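Long-range contacts in acetate kinase (Entamoeba histolytica, PDB 4H0O), which probably interconverts acetate and acetyl phosphate by magnesium-dependent phosphoryl transfer, as a pyrophosphate-dependent acetate kinase of the ASKHA superfamily: residues G355-D360 against P377-Q382; E364-K369 against V383-N388; F181-L186 against N233-G238; V16-V21 against L392-K397; K106-I111 against Y150-T155. All coordinates share one frame; numbering follows the deposited sequence.

Contacts 4 and 5, both buried, reach the same eight-stranded sheet: contact 4 lays helix 390-402 against strand 16-21 by aliphatic packing, contact 5 adds edge strand 109-110 by backbone hydrogen bonds, and Tyr150 OH to Ile394 O ties the two. Contacts 1 and 2 share the run into and along strand 382-385 of the six-stranded sheet. Contact 1, partly buried, its centre about 27 Å from that of the chain, combines a backbone bond with serine hydroxyls, whereas the buried contact 2 packs a methyl and a ring carbon on backbone and hydroxyl atoms. Contact 3, at the surface near predicted catalytic residues and the second subunit, uses aromatic rings; Asp154 of contact 5 accepts from its His184 N.

Contact 1. Residues G355-D360 against P377-Q382; sequences GIELDD and PSSKVQ
Two irregular loops of the ribonuclease H-like fold meet here: 355-360 runs from helix 341-350 to helix 360-365, and the loop 377-382 leads into strand 382-385. The backbone supplies one straight bond, Val381 N to Gly355 O at 2.8 Å, with the donor above the carbonyl plane instead of on a lone pair. Gly355 has a positive phi of 102°; its backbone angles alone call for glycine, and a CB would also run into Lys380 CB.

Side-chain hydrogen bonds centre on Ser379. Its OG, anti to the backbone N, swings between the loops, accepts from Glu357 N at 2.9 Å and donates to Val381 O at 2.8 Å; this double grip fixes the hydroxyl's rotation and satisfies a polar atom on a buried residue. Farther out, Ser378 OG donates to Glu357 OE1, meeting it nearly along the C-O axis, while the extended Glu357 chain lays its CB and CG alongside Ser379 CB.

The apolar share falls to Ile356 and Val381, whose side chains cross obliquely. Cys348 of helix 341-350 also touches Ile356, and Leu327 touches Val381. Val381 CG1 lies anti to its own backbone N, near Ile356 CD1, and the closest apolar approach is Ile356 CG1 to Val381 CB at 3.6 Å.

Contact 2. Residues E364-K369 against V383-N388; sequences EKSMGK and VCVAPN
Segment 364-369 leaves the end of helix 360-365 as a turn that passes over the last part of strand 382-385, which lies beside strand 329-333 in the six-stranded mixed sheet of the ribonuclease H-like fold. The two backbones come nearest at Gly368 and Val385, whose CA atoms are 5.6 Å apart. Gly368 has a positive phi of 64°, a conformation that favours glycine, and it presents a bare CA to the strand. Val385 points toward the turn, and Pro387 does so two residues later.

Val385 does its touching with one branch. CG2 sits in the crowded position between its backbone N and carbonyl carbon, from where it reaches Ser366 OG at 3.7 Å and Gly368 CA at 3.9 Å. Ser366 OG, anti to its own backbone N, also receives from Gly368 N at 3.4 Å a weak bond that ties Ser366 to Gly368 beside the valine methyl. Pro387 meets the turn with the CG corner of its ring: CG lies 3.5 Å from Gly368 O and 3.9 Å from Lys369 O, so the pyrrolidine rests against two successive carbonyl oxygens.

Leu338 of helix 334-339 and Leu374 pack on Val385, Ile371 packs on Pro387, and Arg344 NH2 donates to Ser366 O. The Lys369 side chain is about 10 Å from that of Arg286, a predicted ATP-binding residue. Between the two segments the join is therefore van der Waals packing of a methyl and a ring carbon on backbone and hydroxyl atoms, its fit set by shape.

Contact 3. Residues F181-L186 against N233-G238; sequences FGFHGL and NSTLAG
A loop that ends in the N-cap of helix 185-195 meets the 233-238 loop beside the predicted active site of this acetate kinase, a protein of ribonuclease H-like fold; segment 181-186 carries His184, a predicted transition-state stabiliser. Phe183 carries the contact. From CB, which points toward the other loop, CG lies beside the backbone N and anti to the carbonyl carbon (chi1 -58°), and the ring, turned by a chi2 of 83°, sets one face under Thr235. All six ring carbons lie under Thr235 CG2, CE1 nearest, and CE1 also comes 3.7 Å from Ser234 O. At the tip, CZ has Asn233 O near the ring plane, 4.2 Å away.

The threonine arrives at about a right angle to the phenylalanine. Its OG1 takes the crowded position between backbone N and carbonyl carbon, and CG2, beside the threonine's own backbone N and anti to its carbonyl carbon, is turned to the ring. Next to it, Ser234 OG accepts from Leu236 N at 3.1 Å, an ST turn that shapes the loop. Phe181 lies alongside Asn233, its CD2-CE2 edge against the end of that side chain.

His100 meets both phenylalanine rings edge-to-face, and Asp249 of the second subunit accepts from Ser234 N, so this part of the loop lies at the subunit interface. Thr235 CG2 stands 3.4 Å from the Phe183 ring centroid and only 9° off its normal, a CH-pi contact over the middle of the face.

Contact 4. Residues V16-V21 against L392-K397; sequences VLIFNV and LVILQK
Asn20 ND2 is gripped by two carboxylates just ahead of segment 392-397: it donates to Glu391 OE2 and, weakly, to Glu390 OE2. Asn20 and Glu390 are both predicted magnesium ligands, so the amide would be oriented by the acidic start of helix 390-402, and the nearby negative charge probably favours a cation there.

Across the segments the side-chain contacts are aliphatic. Strand 16-21 and helix 392-397 run at 133° to each other, with 9.0 Å between their axes, and Ile18 meets two successive helix residues, one with each branch. Ile18 CG2, anti to its backbone N, meets Ile394 CD1 at 4.0 Å as the two side chains slide past each other in opposite directions. Its other branch carries CD1 to Leu395 CD1 at 3.8 Å, crossing the leucine at about a right angle.

The strand is a central one of the mixed eight-stranded sheet of the ribonuclease H-like fold, lying between strands 26-31 and 93-98, and the C-terminal helix packs on the sheet face that holds Val16 and Ile18. Phe31 of strand 26-31 touches both Ile18 and Leu395. Toward the strand's beginning, Leu395 bends its CD1 over Val16, its CG anti to the backbone N (chi1 -177°), to reach Val16 CG1 at 3.9 Å.

Contact 5. Residues K106-I111 against Y150-T155; sequences KKSAVI and YVAIDT
The outermost strand 109-110 pairs antiparallel with strand 148-153, Ala109 and Val151 forming a hydrogen-bonded pair and Val110 and Tyr150 a non-hydrogen-bonded one. Val151 N reaches Ala109 O at 2.8 Å, nearly along the C=O axis, and Ala109 N returns to Val151 O at 3.2 Å in the carbonyl plane.

Ser108 extends the pairing with its side chain: OG, beside its own backbone N, accepts from Ile153 N at 2.9 Å and 161°. Ile153 reaches back with CD1, 3.7 Å from Ser108 CA. At the other end Ile111 lies along the strand, its CG1 4.0 Å from Val151 CG1, while Val115 of helix 113-120 packs on Ala109 and Val151. Tyr150 holds its CG in the crowded position (chi1 66°), which sends the ring away from Val110, and its OH bonds to Ile394 O of helix 390-402.

Just past the strand, OD2 of Asp154, the predicted proton donor/acceptor, accepts from His184 N. A short outer strand paired with a sheet strand that is followed by this predicted catalytic aspartate is consistent with the ribonuclease H-like fold of the ASKHA kinases.

Contact 1. Residues G355-D360 against P377-Q382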
# COMPACT_ATOMS: atom_id res chain seq x y z
N GLY B 355 1.40 -13.92 -18.50
CA GLY B 355 0.97 -15.22 -19.01
C GLY B 355 -0.47 -15.57 -18.68
O GLY B 355 -0.77 -16.72 -18.33
N ILE B 356 -1.37 -14.59 -18.80
CA ILE B 356 -2.80 -14.84 -18.62
C ILE B 356 -3.56 -14.72 -19.93
O ILE B 356 -3.69 -13.62 -20.49
CB ILE B 356 -3.43 -13.91 -17.55
CG1 ILE B 356 -2.95 -14.31 -16.15
CG2 ILE B 356 -4.95 -13.97 -17.60
CD1 ILE B 356 -3.55 -13.48 -15.03
N GLU B 357 -4.04 -15.85 -20.43
CA GLU B 357 -4.81 -15.90 -21.66
C GLU B 357 -6.26 -16.22 -21.31
O GLU B 357 -6.62 -17.38 -21.09
CB GLU B 357 -4.24 -16.98 -22.59
CG GLU B 357 -2.72 -16.97 -22.66
CD GLU B 357 -2.15 -18.07 -23.54
OE1 GLU B 357 -2.82 -19.11 -23.71
OE2 GLU B 357 -1.03 -17.88 -24.06
N LEU B 358 -7.09 -15.18 -21.27
CA LEU B 358 -8.46 -15.31 -20.78
C LEU B 358 -9.43 -15.70 -21.89
O LEU B 358 -9.43 -15.11 -22.97
CB LEU B 358 -8.90 -13.99 -20.13
CG LEU B 358 -10.00 -14.07 -19.07
CD1 LEU B 358 -9.52 -14.82 -17.85
CD2 LEU B 358 -10.48 -12.68 -18.69
N ASP B 359 -10.26 -16.71 -21.62
CA ASP B 359 -11.36 -17.03 -22.52
C ASP B 359 -12.46 -16.00 -22.27
O ASP B 359 -13.22 -16.11 -21.29
CB ASP B 359 -11.88 -18.45 -22.29
CG ASP B 359 -12.75 -18.95 -23.43
OD1 ASP B 359 -13.44 -18.14 -24.08
OD2 ASP B 359 -12.75 -20.18 -23.69
N ASP B 360 -12.53 -14.99 -23.13
CA ASP B 360 -13.43 -13.86 -22.93
C ASP B 360 -14.91 -14.23 -23.00
O ASP B 360 -15.76 -13.56 -22.41
CB ASP B 360 -13.11 -12.73 -23.92
CG ASP B 360 -11.83 -12.01 -23.58
OD1 ASP B 360 -11.51 -11.90 -22.38
OD2 ASP B 360 -11.13 -11.54 -24.51
N PRO B 377 -6.70 -23.55 -20.97
CA PRO B 377 -5.84 -24.53 -20.28
C PRO B 377 -4.38 -24.41 -20.69
O PRO B 377 -3.50 -24.87 -19.96
CB PRO B 377 -6.42 -25.88 -20.73
CG PRO B 377 -7.22 -25.59 -21.96
CD PRO B 377 -7.76 -24.21 -21.76
N SER B 378 -4.12 -23.80 -21.85
CA SER B 378 -2.75 -23.55 -22.28
C SER B 378 -2.13 -22.38 -21.53
O SER B 378 -0.91 -22.26 -21.43
CB SER B 378 -2.71 -23.28 -23.78
OG SER B 378 -3.58 -22.22 -24.13
N SER B 379 -2.99 -21.50 -21.00
CA SER B 379 -2.55 -20.29 -20.31
C SER B 379 -1.61 -20.60 -19.15
O SER B 379 -1.92 -21.43 -18.29
CB SER B 379 -3.75 -19.49 -19.81
OG SER B 379 -3.33 -18.32 -19.12
N LYS B 380 -0.46 -19.92 -19.13
CA LYS B 380 0.57 -20.13 -18.12
C LYS B 380 0.02 -19.96 -16.71
O LYS B 380 0.13 -20.87 -15.87
CB LYS B 380 1.74 -19.17 -18.34
CG LYS B 380 2.94 -19.44 -17.44
CD LYS B 380 3.80 -18.20 -17.28
CE LYS B 380 4.95 -18.45 -16.32
NZ LYS B 380 5.72 -17.21 -16.04
N VAL B 381 -0.58 -18.80 -16.45
CA VAL B 381 -1.27 -18.55 -15.19
C VAL B 381 -2.75 -18.87 -15.36
O VAL B 381 -3.36 -18.47 -16.36
CB VAL B 381 -1.12 -17.08 -14.75
CG1 VAL B 381 -1.85 -16.83 -13.43
CG2 VAL B 381 0.34 -16.71 -14.62
N GLN B 382 -3.33 -19.59 -14.41
CA GLN B 382 -4.74 -19.93 -14.48
C GLN B 382 -5.59 -18.94 -13.68
O GLN B 382 -5.13 -18.41 -12.66
CB GLN B 382 -4.98 -21.36 -13.99
CG GLN B 382 -4.47 -22.43 -14.95
CD GLN B 382 -5.11 -22.33 -16.32
OE1 GLN B 382 -6.34 -22.37 -16.45
NE2 GLN B 382 -4.28 -22.19 -17.36

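Contact 2. Residues E364-K369 against V383-N388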
# COMPACT_ATOMS: atom_id res chain seq x y z
N GLU B 364 -17.49 -13.59 -19.72
CA GLU B 364 -18.66 -12.72 -19.84
C GLU B 364 -19.96 -13.42 -19.43
O GLU B 364 -20.98 -12.76 -19.19
CB GLU B 364 -18.79 -12.16 -21.26
CG GLU B 364 -17.83 -11.01 -21.55
CD GLU B 364 -17.78 -10.64 -23.03
OE1 GLU B 364 -18.81 -10.77 -23.72
OE2 GLU B 364 -16.70 -10.21 -23.49
N LYS B 365 -19.93 -14.75 -19.33
CA LYS B 365 -21.13 -15.52 -19.02
C LYS B 365 -21.11 -16.17 -17.63
O LYS B 365 -22.12 -16.67 -17.16
CB LYS B 365 -21.37 -16.58 -20.10
CG LYS B 365 -21.61 -16.00 -21.48
CD LYS B 365 -21.53 -17.05 -22.58
CE LYS B 365 -21.72 -16.41 -23.94
NZ LYS B 365 -20.90 -15.17 -24.08
N SER B 366 -19.95 -16.15 -16.98
CA SER B 366 -19.81 -16.77 -15.67
C SER B 366 -20.36 -15.89 -14.54
O SER B 366 -20.03 -14.70 -14.45
CB SER B 366 -18.35 -17.13 -15.40
OG SER B 366 -18.22 -17.81 -14.16
N MET B 367 -21.19 -16.48 -13.70
CA MET B 367 -21.70 -15.79 -12.52
C MET B 367 -21.16 -16.45 -11.26
O MET B 367 -21.61 -16.16 -10.15
CB MET B 367 -23.23 -15.76 -12.52
CG MET B 367 -23.83 -14.86 -13.59
SD MET B 367 -23.50 -13.10 -13.33
CE MET B 367 -24.60 -12.76 -11.96
N GLY B 368 -20.20 -17.35 -11.44
CA GLY B 368 -19.52 -17.98 -10.32
C GLY B 368 -20.40 -18.84 -9.44
O GLY B 368 -20.16 -18.96 -8.24
N LYS B 369 -21.42 -19.44 -10.03
CA LYS B 369 -22.28 -20.37 -9.30
C LYS B 369 -21.52 -21.64 -8.95
O LYS B 369 -21.91 -22.39 -8.05
CB LYS B 369 -23.55 -20.69 -10.09
CG LYS B 369 -24.54 -19.54 -10.14
CD LYS B 369 -24.71 -18.93 -8.75
CE LYS B 369 -25.58 -17.69 -8.78
NZ LYS B 369 -25.56 -16.99 -7.46
N VAL B 383 -6.81 -18.69 -14.15
CA VAL B 383 -7.74 -17.81 -13.46
C VAL B 383 -9.06 -18.54 -13.23
O VAL B 383 -9.61 -19.16 -14.16
CB VAL B 383 -8.01 -16.52 -14.26
CG1 VAL B 383 -9.08 -15.68 -13.58
CG2 VAL B 383 -6.74 -15.71 -14.42
N CYS B 384 -9.58 -18.49 -12.01
CA CYS B 384 -10.86 -19.13 -11.72
C CYS B 384 -11.70 -18.30 -10.77
O CYS B 384 -11.19 -17.44 -10.05
CB CYS B 384 -10.65 -20.53 -11.15
SG CYS B 384 -10.25 -20.55 -9.39
N VAL B 385 -13.01 -18.57 -10.78
CA VAL B 385 -13.91 -18.03 -9.78
C VAL B 385 -14.28 -19.17 -8.84
O VAL B 385 -14.47 -20.30 -9.29
CB VAL B 385 -15.19 -17.45 -10.42
CG1 VAL B 385 -14.90 -16.10 -11.06
CG2 VAL B 385 -15.76 -18.41 -11.45
N ALA B 386 -14.38 -18.88 -7.55
CA ALA B 386 -14.70 -19.91 -6.57
C ALA B 386 -15.73 -19.40 -5.56
O ALA B 386 -15.49 -18.40 -4.88
CB ALA B 386 -13.44 -20.39 -5.87
N PRO B 387 -16.88 -20.09 -5.47
CA PRO B 387 -17.99 -19.75 -4.57
C PRO B 387 -17.58 -19.76 -3.09
O PRO B 387 -16.75 -20.58 -2.69
CB PRO B 387 -18.99 -20.88 -4.82
CG PRO B 387 -18.69 -21.36 -6.19
CD PRO B 387 -17.21 -21.22 -6.36
N ASN B 388 -18.16 -18.85 -2.31
CA ASN B 388 -17.87 -18.77 -0.88
C ASN B 388 -19.11 -18.40 -0.06
O ASN B 388 -19.05 -17.50 0.78
CB ASN B 388 -16.75 -17.75 -0.61
CG ASN B 388 -17.15 -16.33 -0.99
OD1 ASN B 388 -17.90 -16.12 -1.95
ND2 ASN B 388 -16.65 -15.35 -0.24

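Contact 3. Residues F181-L186 against N233-G238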
# COMPACT_ATOMS: atom_id res chain seq x y z
N PHE B 181 -3.40 -8.07 11.27
CA PHE B 181 -4.20 -9.26 11.52
C PHE B 181 -4.64 -9.91 10.21
O PHE B 181 -4.25 -11.04 9.91
CB PHE B 181 -5.42 -8.92 12.39
CG PHE B 181 -5.11 -8.77 13.85
CD1 PHE B 181 -4.91 -9.89 14.66
CD2 PHE B 181 -5.02 -7.51 14.43
CE1 PHE B 181 -4.62 -9.75 16.00
CE2 PHE B 181 -4.72 -7.37 15.78
CZ PHE B 181 -4.52 -8.49 16.57
N GLY B 182 -5.45 -9.20 9.43
CA GLY B 182 -6.00 -9.75 8.21
C GLY B 182 -7.37 -10.33 8.46
O GLY B 182 -7.64 -10.83 9.55
N PHE B 183 -8.26 -10.25 7.47
CA PHE B 183 -9.64 -10.68 7.67
C PHE B 183 -10.11 -11.52 6.48
O PHE B 183 -9.30 -11.89 5.63
CB PHE B 183 -10.54 -9.47 7.92
CG PHE B 183 -10.12 -8.64 9.11
CD1 PHE B 183 -9.13 -7.68 9.00
CD2 PHE B 183 -10.72 -8.83 10.35
CE1 PHE B 183 -8.73 -6.92 10.09
CE2 PHE B 183 -10.33 -8.07 11.45
CZ PHE B 183 -9.33 -7.12 11.32
N HIS B 184 -11.41 -11.82 6.43
CA HIS B 184 -11.97 -12.72 5.42
C HIS B 184 -11.29 -14.09 5.46
O HIS B 184 -11.28 -14.81 4.46
CB HIS B 184 -11.86 -12.12 4.01
CG HIS B 184 -12.46 -10.76 3.88
ND1 HIS B 184 -11.91 -9.76 3.10
CD2 HIS B 184 -13.59 -10.22 4.42
CE1 HIS B 184 -12.66 -8.68 3.17
NE2 HIS B 184 -13.68 -8.93 3.97
N GLY B 185 -10.73 -14.44 6.62
CA GLY B 185 -9.96 -15.66 6.76
C GLY B 185 -10.76 -16.92 6.48
O GLY B 185 -10.25 -17.86 5.87
N LEU B 186 -12.01 -16.93 6.93
CA LEU B 186 -12.89 -18.08 6.75
C LEU B 186 -13.23 -18.30 5.28
O LEU B 186 -13.29 -19.43 4.80
CB LEU B 186 -14.17 -17.89 7.58
CG LEU B 186 -13.97 -17.87 9.10
CD1 LEU B 186 -15.25 -17.45 9.81
CD2 LEU B 186 -13.52 -19.24 9.58
N ASN B 233 -3.97 -3.96 10.58
CA ASN B 233 -4.50 -3.94 11.93
C ASN B 233 -5.99 -3.65 11.93
O ASN B 233 -6.74 -4.15 12.77
CB ASN B 233 -3.77 -2.90 12.78
CG ASN B 233 -4.14 -2.97 14.25
OD1 ASN B 233 -3.59 -3.79 15.00
ND2 ASN B 233 -5.07 -2.13 14.67
N SER B 234 -6.43 -2.84 10.97
CA SER B 234 -7.84 -2.48 10.84
C SER B 234 -8.43 -3.08 9.57
O SER B 234 -7.71 -3.61 8.72
CB SER B 234 -8.01 -0.96 10.79
OG SER B 234 -7.74 -0.45 9.50
N THR B 235 -9.75 -2.99 9.45
CA THR B 235 -10.45 -3.52 8.28
C THR B 235 -10.61 -2.43 7.22
O THR B 235 -11.42 -2.56 6.30
CB THR B 235 -11.83 -4.08 8.65
OG1 THR B 235 -12.63 -3.04 9.24
CG2 THR B 235 -11.70 -5.23 9.63
N LEU B 236 -9.83 -1.37 7.36
CA LEU B 236 -9.87 -0.24 6.43
C LEU B 236 -8.73 -0.30 5.41
O LEU B 236 -8.82 0.27 4.32
CB LEU B 236 -9.83 1.08 7.22
CG LEU B 236 -9.72 2.42 6.49
CD1 LEU B 236 -10.66 3.44 7.11
CD2 LEU B 236 -8.29 2.93 6.56
N ALA B 237 -7.66 -1.00 5.77
CA ALA B 237 -6.46 -1.06 4.94
C ALA B 237 -6.62 -1.94 3.69
O ALA B 237 -7.46 -2.84 3.65
CB ALA B 237 -5.28 -1.55 5.76
N GLY B 238 -5.80 -1.66 2.67
CA GLY B 238 -5.68 -2.54 1.52
C GLY B 238 -6.31 -2.03 0.24
O GLY B 238 -5.94 -0.98 -0.29

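Contact 4. Residues V16-V21 against L392-K397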
# COMPACT_ATOMS: atom_id res chain seq x y z
N VAL B 16 -26.99 -29.53 11.73
CA VAL B 16 -26.12 -28.46 12.21
C VAL B 16 -26.82 -27.12 12.07
O VAL B 16 -27.26 -26.75 10.98
CB VAL B 16 -24.78 -28.41 11.45
CG1 VAL B 16 -23.88 -27.32 12.02
CG2 VAL B 16 -24.07 -29.75 11.53
N LEU B 17 -26.94 -26.40 13.19
CA LEU B 17 -27.55 -25.08 13.19
C LEU B 17 -26.48 -24.01 12.99
O LEU B 17 -25.54 -23.91 13.79
CB LEU B 17 -28.29 -24.85 14.51
CG LEU B 17 -28.89 -23.46 14.76
CD1 LEU B 17 -29.92 -23.13 13.71
CD2 LEU B 17 -29.50 -23.38 16.16
N ILE B 18 -26.60 -23.21 11.93
CA ILE B 18 -25.68 -22.09 11.71
C ILE B 18 -26.39 -20.76 11.92
O ILE B 18 -27.42 -20.48 11.30
CB ILE B 18 -25.05 -22.13 10.29
CG1 ILE B 18 -23.91 -23.15 10.23
CG2 ILE B 18 -24.50 -20.76 9.91
CD1 ILE B 18 -24.37 -24.52 9.86
N PHE B 19 -25.83 -19.93 12.80
CA PHE B 19 -26.37 -18.59 13.02
C PHE B 19 -25.61 -17.55 12.21
O PHE B 19 -24.38 -17.50 12.24
CB PHE B 19 -26.33 -18.22 14.50
CG PHE B 19 -27.44 -18.81 15.31
CD1 PHE B 19 -28.76 -18.48 15.04
CD2 PHE B 19 -27.18 -19.68 16.36
CE1 PHE B 19 -29.80 -19.02 15.79
CE2 PHE B 19 -28.21 -20.22 17.12
CZ PHE B 19 -29.52 -19.89 16.83
N ASN B 20 -26.36 -16.72 11.47
CA ASN B 20 -25.76 -15.62 10.73
C ASN B 20 -26.28 -14.29 11.27
O ASN B 20 -27.40 -13.88 10.97
CB ASN B 20 -26.08 -15.75 9.24
CG ASN B 20 -25.24 -14.83 8.38
OD1 ASN B 20 -24.53 -13.96 8.88
ND2 ASN B 20 -25.32 -15.01 7.06
N VAL B 21 -25.47 -13.63 12.09
CA VAL B 21 -25.86 -12.35 12.69
C VAL B 21 -25.84 -11.24 11.64
O VAL B 21 -24.80 -10.97 11.03
CB VAL B 21 -24.94 -11.96 13.87
CG1 VAL B 21 -25.37 -10.63 14.45
CG2 VAL B 21 -24.98 -13.03 14.95
N LEU B 392 -22.11 -22.13 4.14
CA LEU B 392 -21.25 -23.27 3.84
C LEU B 392 -19.86 -23.05 4.43
O LEU B 392 -19.21 -24.01 4.86
CB LEU B 392 -21.15 -23.49 2.33
CG LEU B 392 -22.47 -23.74 1.58
CD1 LEU B 392 -22.22 -24.00 0.11
CD2 LEU B 392 -23.22 -24.90 2.21
N VAL B 393 -19.41 -21.80 4.44
CA VAL B 393 -18.11 -21.43 5.00
C VAL B 393 -18.01 -21.77 6.49
O VAL B 393 -17.01 -22.33 6.94
CB VAL B 393 -17.80 -19.94 4.77
CG1 VAL B 393 -16.61 -19.50 5.59
CG2 VAL B 393 -17.54 -19.67 3.30
N ILE B 394 -19.05 -21.42 7.24
CA ILE B 394 -19.10 -21.73 8.67
C ILE B 394 -19.32 -23.22 8.88
O ILE B 394 -18.75 -23.82 9.80
CB ILE B 394 -20.20 -20.93 9.39
CG1 ILE B 394 -20.00 -19.43 9.18
CG2 ILE B 394 -20.24 -21.26 10.88
CD1 ILE B 394 -21.12 -18.57 9.73
N LEU B 395 -20.15 -23.82 8.02
CA LEU B 395 -20.42 -25.25 8.08
C LEU B 395 -19.14 -26.05 7.83
O LEU B 395 -18.89 -27.06 8.50
CB LEU B 395 -21.49 -25.64 7.06
CG LEU B 395 -21.90 -27.11 7.07
CD1 LEU B 395 -22.52 -27.47 8.41
CD2 LEU B 395 -22.86 -27.44 5.93
N GLN B 396 -18.35 -25.60 6.86
CA GLN B 396 -17.10 -26.29 6.51
C GLN B 396 -16.12 -26.31 7.67
O GLN B 396 -15.41 -27.29 7.88
CB GLN B 396 -16.46 -25.63 5.28
CG GLN B 396 -15.16 -26.28 4.84
CD GLN B 396 -15.36 -27.71 4.36
OE1 GLN B 396 -16.27 -28.00 3.60
NE2 GLN B 396 -14.49 -28.60 4.82
N LYS B 397 -16.08 -25.21 8.42
CA LYS B 397 -15.22 -25.12 9.60
C LYS B 397 -15.65 -26.16 10.63
O LYS B 397 -14.83 -26.69 11.37
CB LYS B 397 -15.29 -23.70 10.20
CG LYS B 397 -14.03 -23.27 10.94
CD LYS B 397 -12.82 -23.27 9.99
CE LYS B 397 -11.51 -23.48 10.73
NZ LYS B 397 -11.65 -24.44 11.85

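Contact 5. Residues K106-I111 against Y150-T155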
# COMPACT_ATOMS: atom_id res chain seq x y z
N LYS B 106 -5.54 -18.33 17.17
CA LYS B 106 -4.80 -18.72 15.97
C LYS B 106 -5.58 -19.79 15.23
O LYS B 106 -5.31 -20.09 14.07
CB LYS B 106 -3.40 -19.24 16.35
CG LYS B 106 -2.44 -18.17 16.87
CD LYS B 106 -1.88 -18.56 18.23
CE LYS B 106 -1.06 -17.42 18.83
NZ LYS B 106 -1.35 -17.23 20.29
N LYS B 107 -6.56 -20.37 15.93
CA LYS B 107 -7.44 -21.37 15.34
C LYS B 107 -8.89 -21.09 15.72
O LYS B 107 -9.16 -20.56 16.81
CB LYS B 107 -7.04 -22.78 15.80
CG LYS B 107 -5.77 -23.32 15.16
CD LYS B 107 -5.36 -24.67 15.74
CE LYS B 107 -4.97 -24.56 17.21
NZ LYS B 107 -4.26 -25.78 17.70
N SER B 108 -9.82 -21.45 14.84
CA SER B 108 -11.22 -21.50 15.23
C SER B 108 -11.33 -22.57 16.30
O SER B 108 -10.46 -23.44 16.41
CB SER B 108 -12.10 -21.83 14.03
OG SER B 108 -12.11 -20.76 13.10
N ALA B 109 -12.39 -22.54 17.11
CA ALA B 109 -12.41 -23.40 18.29
C ALA B 109 -13.77 -23.97 18.65
O ALA B 109 -14.81 -23.34 18.42
CB ALA B 109 -11.82 -22.66 19.48
N VAL B 110 -13.75 -25.16 19.23
CA VAL B 110 -14.90 -25.69 19.94
C VAL B 110 -15.06 -24.82 21.18
O VAL B 110 -14.07 -24.42 21.79
CB VAL B 110 -14.66 -27.16 20.36
CG1 VAL B 110 -15.79 -27.67 21.23
CG2 VAL B 110 -14.49 -28.03 19.12
N ILE B 111 -16.30 -24.50 21.54
CA ILE B 111 -16.55 -23.55 22.62
C ILE B 111 -16.56 -24.20 24.01
O ILE B 111 -17.37 -25.10 24.28
CB ILE B 111 -17.86 -22.78 22.41
CG1 ILE B 111 -17.83 -22.04 21.07
CG2 ILE B 111 -18.10 -21.79 23.54
CD1 ILE B 111 -19.16 -21.43 20.65
N TYR B 150 -19.30 -24.53 18.15
CA TYR B 150 -18.00 -24.04 17.71
C TYR B 150 -18.09 -22.61 17.19
O TYR B 150 -19.13 -22.18 16.68
CB TYR B 150 -17.40 -24.95 16.63
CG TYR B 150 -18.16 -24.97 15.32
CD1 TYR B 150 -19.24 -25.82 15.13
CD2 TYR B 150 -17.77 -24.16 14.25
CE1 TYR B 150 -19.92 -25.86 13.93
CE2 TYR B 150 -18.45 -24.19 13.05
CZ TYR B 150 -19.52 -25.04 12.90
OH TYR B 150 -20.20 -25.07 11.70
N VAL B 151 -16.99 -21.88 17.32
CA VAL B 151 -16.92 -20.53 16.80
C VAL B 151 -15.88 -20.44 15.69
O VAL B 151 -14.70 -20.76 15.89
CB VAL B 151 -16.65 -19.50 17.93
CG1 VAL B 151 -15.42 -19.89 18.74
CG2 VAL B 151 -16.50 -18.11 17.35
N ALA B 152 -16.32 -20.04 14.50
CA ALA B 152 -15.42 -19.85 13.37
C ALA B 152 -14.84 -18.44 13.43
O ALA B 152 -15.58 -17.46 13.32
CB ALA B 152 -16.15 -20.08 12.07
N ILE B 153 -13.53 -18.33 13.61
CA ILE B 153 -12.89 -17.02 13.77
C ILE B 153 -12.30 -16.49 12.45
O ILE B 153 -11.47 -17.14 11.82
CB ILE B 153 -11.79 -17.04 14.86
CG1 ILE B 153 -12.41 -17.06 16.26
CG2 ILE B 153 -10.91 -15.81 14.75
CD1 ILE B 153 -12.75 -18.44 16.76
N ASP B 154 -12.74 -15.30 12.05
CA ASP B 154 -12.39 -14.74 10.74
C ASP B 154 -10.92 -14.32 10.63
O ASP B 154 -10.43 -14.08 9.52
CB ASP B 154 -13.30 -13.56 10.41
CG ASP B 154 -13.49 -13.35 8.92
OD1 ASP B 154 -13.68 -14.36 8.20
OD2 ASP B 154 -13.46 -12.18 8.47
N THR B 155 -10.22 -14.24 11.76
CA THR B 155 -8.83 -13.79 11.77
C THR B 155 -7.82 -14.93 11.91
O THR B 155 -6.62 -14.73 11.72
CB THR B 155 -8.57 -12.76 12.89
OG1 THR B 155 -9.02 -13.29 14.14
CG2 THR B 155 -9.30 -11.46 12.61